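Aldehyde dehydrogenase (Trypanosoma brucei, PDB 5MYP) probably oxidises aldehydes to carboxylic acids with NAD+ as the electron acceptor. Local coordinates at residues Val267-Glu272 and Thr375-Lys380. Numbering follows the deposited sequence.
Sequences VEKSME and TYENEK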
ATOM      1  N   VAL A 267      21.951  25.888  -6.323  1.00 15.37           N
ATOM      2  CA  VAL A 267      21.679  27.331  -6.380  1.00 15.87           C
ATOM      3  C   VAL A 267      22.010  27.880  -7.770  1.00 16.45           C
ATOM      4  O   VAL A 267      22.966  27.435  -8.403  1.00 16.33           O
ATOM      5  CB  VAL A 267      22.424  28.114  -5.261  1.00 15.82           C
ATOM      6  CG1 VAL A 267      23.935  27.926  -5.330  1.00 15.92           C
ATOM      7  CG2 VAL A 267      22.059  29.595  -5.285  1.00 15.99           C
ATOM      8  N   GLU A 268      21.220  28.839  -8.245  1.00 17.04           N
ATOM      9  CA  GLU A 268      21.487  29.464  -9.540  1.00 17.96           C
ATOM     10  C   GLU A 268      22.869  30.129  -9.467  1.00 18.27           C
ATOM     11  O   GLU A 268      23.197  30.776  -8.469  1.00 17.83           O
ATOM     12  CB  GLU A 268      20.387  30.469  -9.907  1.00 18.35           C
ATOM     13  CG  GLU A 268      20.318  30.839 -11.388  1.00 18.83           C
ATOM     14  CD  GLU A 268      21.312  31.918 -11.810  1.00 19.31           C
ATOM     15  OE1 GLU A 268      21.763  32.713 -10.956  1.00 19.51           O
ATOM     16  OE2 GLU A 268      21.641  31.979 -13.010  1.00 19.59           O
ATOM     17  N   LYS A 269      23.659  29.934 -10.522  1.00 18.91           N
ATOM     18  CA  LYS A 269      25.092  30.298 -10.571  1.00 19.90           C
ATOM     19  C   LYS A 269      25.417  31.687  -9.991  1.00 19.46           C
ATOM     20  O   LYS A 269      26.347  31.833  -9.194  1.00 18.94           O
ATOM     21  CB  LYS A 269      25.576  30.213 -12.024  1.00 21.14           C
ATOM     22  CG  LYS A 269      27.083  30.269 -12.234  1.00 22.58           C
ATOM     23  CD  LYS A 269      27.425  30.236 -13.721  1.00 23.33           C
ATOM     24  CE  LYS A 269      26.872  31.447 -14.471  1.00 24.50           C
ATOM     25  NZ  LYS A 269      27.572  31.726 -15.757  1.00 25.25           N
ATOM     26  N   SER A 270      24.635  32.687 -10.386  1.00 19.12           N
ATOM     27  CA  SER A 270      24.852  34.072  -9.960  1.00 19.33           C
ATOM     28  C   SER A 270      24.535  34.348  -8.482  1.00 19.22           C
ATOM     29  O   SER A 270      24.994  35.359  -7.943  1.00 19.14           O
ATOM     30  CB  SER A 270      24.057  35.039 -10.852  1.00 19.40           C
ATOM     31  OG  SER A 270      22.681  35.058 -10.512  1.00 19.51           O
ATOM     32  N   MET A 271      23.763  33.467  -7.838  1.00 18.97           N
ATOM     33  CA  MET A 271      23.361  33.630  -6.440  1.00 19.30           C
ATOM     34  C   MET A 271      24.213  32.881  -5.417  1.00 18.85           C
ATOM     35  O   MET A 271      23.941  32.981  -4.220  1.00 18.56           O
ATOM     36  CB  MET A 271      21.895  33.186  -6.274  1.00 19.82           C
ATOM     37  CG  MET A 271      20.890  33.933  -7.136  1.00 20.50           C
ATOM     38  SD  MET A 271      20.730  35.641  -6.584  1.00 21.16           S
ATOM     39  CE  MET A 271      20.211  36.436  -8.103  1.00 21.34           C
ATOM     40  N   GLU A 272      25.244  32.158  -5.864  1.00 18.81           N
ATOM     41  CA  GLU A 272      26.038  31.307  -4.963  1.00 18.95           C
ATOM     42  C   GLU A 272      26.654  32.085  -3.801  1.00 18.76           C
ATOM     43  O   GLU A 272      26.548  31.662  -2.651  1.00 18.32           O
ATOM     44  CB  GLU A 272      27.151  30.572  -5.723  1.00 19.49           C
ATOM     45  CG  GLU A 272      27.832  29.462  -4.920  1.00 19.84           C
ATOM     46  CD  GLU A 272      29.108  28.931  -5.562  1.00 20.35           C
ATOM     47  OE1 GLU A 272      29.446  29.320  -6.699  1.00 21.47           O
ATOM     48  OE2 GLU A 272      29.786  28.107  -4.924  1.00 20.86           O
ATOM     49  N   THR A 375      25.918  24.372  -8.139  1.00 19.10           N
ATOM     50  CA  THR A 375      25.326  25.430  -8.962  1.00 19.69           C
ATOM     51  C   THR A 375      24.644  24.865 -10.197  1.00 20.18           C
ATOM     52  O   THR A 375      24.943  23.752 -10.628  1.00 20.01           O
ATOM     53  CB  THR A 375      26.360  26.499  -9.385  1.00 20.06           C
ATOM     54  OG1 THR A 375      27.422  25.891 -10.127  1.00 20.49           O
ATOM     55  CG2 THR A 375      26.927  27.201  -8.164  1.00 20.11           C
ATOM     56  N   TYR A 376      23.704  25.641 -10.734  1.00 20.92           N
ATOM     57  CA  TYR A 376      23.046  25.342 -12.001  1.00 21.77           C
ATOM     58  C   TYR A 376      22.973  26.611 -12.856  1.00 23.38           C
ATOM     59  O   TYR A 376      23.006  27.723 -12.326  1.00 22.91           O
ATOM     60  CB  TYR A 376      21.638  24.768 -11.755  1.00 21.16           C
ATOM     61  CG  TYR A 376      20.545  25.796 -11.510  1.00 20.45           C
ATOM     62  CD1 TYR A 376      19.873  26.395 -12.578  1.00 20.31           C
ATOM     63  CD2 TYR A 376      20.165  26.153 -10.215  1.00 19.95           C
ATOM     64  CE1 TYR A 376      18.875  27.335 -12.366  1.00 20.22           C
ATOM     65  CE2 TYR A 376      19.160  27.085  -9.992  1.00 19.82           C
ATOM     66  CZ  TYR A 376      18.520  27.671 -11.072  1.00 20.06           C
ATOM     67  OH  TYR A 376      17.525  28.593 -10.867  1.00 20.26           O
ATOM     68  N   GLU A 377      22.880  26.422 -14.172  1.00 25.91           N
ATOM     69  CA  GLU A 377      22.608  27.509 -15.123  1.00 28.19           C
ATOM     70  C   GLU A 377      21.207  27.419 -15.739  1.00 29.01           C
ATOM     71  O   GLU A 377      20.541  28.441 -15.908  1.00 30.46           O
ATOM     72  CB  GLU A 377      23.669  27.526 -16.223  1.00 29.75           C
ATOM     73  CG  GLU A 377      25.039  27.977 -15.728  1.00 30.84           C
ATOM     74  CD  GLU A 377      26.065  28.081 -16.847  1.00 31.83           C
ATOM     75  OE1 GLU A 377      25.722  28.588 -17.936  1.00 32.81           O
ATOM     76  OE2 GLU A 377      27.225  27.665 -16.634  1.00 33.62           O
ATOM     77  N   ASN A 378      20.765  26.205 -16.067  1.00 29.70           N
ATOM     78  CA  ASN A 378      19.435  25.972 -16.654  1.00 29.91           C
ATOM     79  C   ASN A 378      18.716  24.814 -15.950  1.00 29.76           C
ATOM     80  O   ASN A 378      19.323  24.109 -15.140  1.00 28.84           O
ATOM     81  CB  ASN A 378      19.553  25.715 -18.163  1.00 30.28           C
ATOM     82  CG  ASN A 378      20.574  24.644 -18.502  1.00 30.82           C
ATOM     83  OD1 ASN A 378      20.444  23.494 -18.088  1.00 31.44           O
ATOM     84  ND2 ASN A 378      21.601  25.020 -19.260  1.00 31.37           N
ATOM     85  N   GLU A 379      17.432  24.629 -16.267  1.00 29.96           N
ATOM     86  CA  GLU A 379      16.615  23.558 -15.665  1.00 30.31           C
ATOM     87  C   GLU A 379      17.236  22.172 -15.851  1.00 29.44           C
ATOM     88  O   GLU A 379      17.226  21.360 -14.924  1.00 29.31           O
ATOM     89  CB  GLU A 379      15.180  23.560 -16.223  1.00 31.12           C
ATOM     90  CG  GLU A 379      14.260  22.526 -15.572  1.00 32.24           C
ATOM     91  CD  GLU A 379      12.877  22.466 -16.194  1.00 32.72           C
ATOM     92  OE1 GLU A 379      12.737  21.915 -17.307  1.00 33.81           O
ATOM     93  OE2 GLU A 379      11.923  22.946 -15.556  1.00 33.48           O
ATOM     94  N   LYS A 380      17.775  21.919 -17.044  1.00 28.46           N
ATOM     95  CA  LYS A 380      18.408  20.633 -17.378  1.00 28.18           C
ATOM     96  C   LYS A 380      19.512  20.240 -16.380  1.00 26.64           C
ATOM     97  O   LYS A 380      19.637  19.066 -16.028  1.00 25.93           O
ATOM     98  CB  LYS A 380      18.970  20.673 -18.810  1.00 29.53           C
ATOM     99  CG  LYS A 380      19.193  19.314 -19.450  1.00 30.82           C
ATOM    100  CD  LYS A 380      19.509  19.455 -20.935  1.00 32.09           C
ATOM    101  CE  LYS A 380      19.519  18.106 -21.643  1.00 32.71           C
ATOM    102  NZ  LYS A 380      20.610  17.214 -21.156  1.00 33.09           N
TER
HETATM  103  O   HOH W   1      20.307  30.932 -14.961  1.00 26.95           O
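Thr375 and Val267 sit side by side at the C-terminal ends of two adjacent parallel strands, 370-376 and 264-268, inside the catalytic domain's α/β sheet, away from the predicted active-site residues. Beta-branched residues suit such strand positions, and both point to the same face of the sheet. There chi1 of 59° puts Thr375 OG1 between the backbone N and the carbonyl carbon, and the methyl CG2, anti to the carbonyl carbon, lies 4.2 Å from Val267 CG1 and touches the carboxylate end of Glu272, at the start of helix 272-287. Next comes Tyr376, whose backbone is held at both ends: its N donates to Val267 O (3.0 Å), and its O accepts from Lys269 N (2.9 Å), the donor almost in line with the carbonyl. Val267 O also receives a CA-H...O contact from Thr375. On the other face of the sheet the Tyr376 ring lies against Glu268, a flat aromatic being able to cover backbone and side chain at once. Glu268 CA stands over the ring face, 3.8 Å from its centroid, in a CH-pi contact, while CB and CG rest against CZ and OH. The Glu268 carboxylate plane stands nearly perpendicular to the ring (87°). Its OE1 is gripped by both the N and OG of Ser270, tying down the turn after the strand. Beyond the sheet, Glu377 runs its aliphatic CG against Lys269 CD, long flexible chains suiting this solvent-exposed position; their opposite charges approach without forming a salt bridge. One water closes the join, donating to Glu268 OE2 at 2.6 Å and to Glu377 O at 2.7 Å. Asn378 then caps helix 379-387, its OD1 accepting from Asp381 N.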